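PDB 5OCP: periplasmic binding protein/LacI transcriptional regulator from Shewanella sp. ANA-3, which probably serves as the periplasmic receptor of an arabinose ABC transporter, holding L-arabinofuranose in both its alpha and beta forms. Local coordinates for residues K230-D234 against G235-A239. Residues are numbered along the deposited sequence; the frame is centred on the assembly and turned at random.
Sequences KAMAD and GDVNA
Two backbone bonds tie Asp236 and Gly235 to the last turn of helix 226-234, forming a Schellman motif in the link that leads into strand 239-242 of the mixed sheet. Asp236 N donates to Ala231 O at 2.9 Å, with the donor tilted modestly from the carbonyl plane. Gly235 N reaches Met232 O at 3.1 Å from well above Met232's own carbonyl plane. The positive phi of Gly235 (91°) helps make the reversal, and a CB there would collide with Asp234 O.

Apolar contacts add to these bonds. Val237 CG2 meets Ala231 CB at 3.7 Å and Met232 CG at 3.4 Å, the latter tighter than usual for two carbons. The Met232 and Val237 side chains cross at about a right angle; with CG anti to its carbonyl carbon (chi1 -78°), Met232 carries SD onward to 3.5 Å from Asn238 O. Trimmed to alanine, Met232 would lose CG and SD, which would probably open a gap beside Val237 CG2 and take one neighbour from Ala281 of helix 278-296.

Among charged groups, Lys230 NZ and Asp234 OD2 make a long salt bridge (3.6 Å), whereas Asp236 pairs with Lys207. The chemistry thus divides: glycine's positive phi and two backbone bonds define the reversal, while Val237 packs the start of the link against Ala231 and Met232.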
loop_
_atom_site.group_PDB
_atom_site.type_symbol
_atom_site.label_atom_id
_atom_site.label_comp_id
_atom_site.label_asym_id
_atom_site.label_seq_id
_atom_site.Cartn_x
_atom_site.Cartn_y
_atom_site.Cartn_z
ATOM N N LYS A 230 6.483 10.146 12.504
ATOM C CA LYS A 230 6.245 11.205 13.534
ATOM C C LYS A 230 5.525 10.652 14.799
ATOM O O LYS A 230 6.014 10.790 15.929
ATOM C CB LYS A 230 5.490 12.353 12.987
ATOM C CG LYS A 230 5.268 13.443 14.047
ATOM C CD LYS A 230 4.861 14.785 13.435
ATOM C CE LYS A 230 4.677 15.858 14.524
ATOM N NZ LYS A 230 5.859 15.918 15.449
ATOM N N ALA A 231 4.444 9.921 14.569
ATOM C CA ALA A 231 3.758 9.186 15.609
ATOM C C ALA A 231 4.624 8.207 16.401
ATOM O O ALA A 231 4.467 8.037 17.634
ATOM C CB ALA A 231 2.532 8.492 14.986
ATOM N N MET A 232 5.540 7.497 15.738
ATOM C CA MET A 232 6.476 6.621 16.384
ATOM C C MET A 232 7.467 7.457 17.255
ATOM O O MET A 232 7.695 7.058 18.374
ATOM C CB MET A 232 7.310 5.790 15.399
ATOM C CG MET A 232 6.573 4.640 14.846
ATOM S SD MET A 232 7.532 3.323 14.041
ATOM C CE MET A 232 8.302 4.151 12.722
ATOM N N ALA A 233 7.920 8.579 16.727
ATOM C CA ALA A 233 8.863 9.509 17.408
ATOM C C ALA A 233 8.180 10.050 18.664
ATOM O O ALA A 233 8.847 10.264 19.694
ATOM C CB ALA A 233 9.263 10.648 16.456
ATOM N N ASP A 234 6.877 10.232 18.582
ATOM C CA ASP A 234 6.059 10.689 19.718
ATOM C C ASP A 234 5.606 9.645 20.684
ATOM O O ASP A 234 5.088 10.005 21.769
ATOM C CB ASP A 234 4.891 11.551 19.224
ATOM C CG ASP A 234 5.390 12.821 18.530
ATOM O OD1 ASP A 234 6.623 13.168 18.659
ATOM O OD2 ASP A 234 4.573 13.455 17.800
ATOM N N GLY A 235 5.781 8.372 20.382
ATOM C CA GLY A 235 5.373 7.291 21.265
ATOM C C GLY A 235 3.942 6.715 21.086
ATOM O O GLY A 235 3.594 5.791 21.803
ATOM N N ASP A 236 3.202 7.160 20.084
ATOM C CA ASP A 236 1.777 6.779 19.891
ATOM C C ASP A 236 1.540 5.518 19.073
ATOM O O ASP A 236 0.453 4.919 19.109
ATOM C CB ASP A 236 1.024 7.930 19.239
ATOM C CG ASP A 236 0.749 9.123 20.223
ATOM O OD1 ASP A 236 0.775 8.870 21.448
ATOM O OD2 ASP A 236 0.450 10.211 19.715
ATOM N N VAL A 237 2.550 5.110 18.300
ATOM C CA VAL A 237 2.501 3.820 17.542
ATOM C C VAL A 237 3.867 3.139 17.602
ATOM O O VAL A 237 4.832 3.754 18.049
ATOM C CB VAL A 237 2.124 4.085 16.081
ATOM C CG1 VAL A 237 0.758 4.720 15.976
ATOM C CG2 VAL A 237 3.181 4.886 15.364
ATOM N N ASN A 238 3.941 1.873 17.220
ATOM C CA ASN A 238 5.139 1.103 17.531
ATOM C C ASN A 238 6.015 0.733 16.370
ATOM O O ASN A 238 7.216 0.852 16.497
ATOM C CB ASN A 238 4.784 -0.095 18.278
ATOM C CG ASN A 238 4.096 0.265 19.593
ATOM O OD1 ASN A 238 2.873 0.419 19.640
ATOM N ND2 ASN A 238 4.903 0.498 20.652
ATOM N N ALA A 239 5.412 0.246 15.284
ATOM C CA ALA A 239 6.215 -0.393 14.161
ATOM C C ALA A 239 5.477 -0.313 12.866
ATOM O O ALA A 239 4.239 -0.341 12.834
ATOM C CB ALA A 239 6.619 -1.832 14.441
#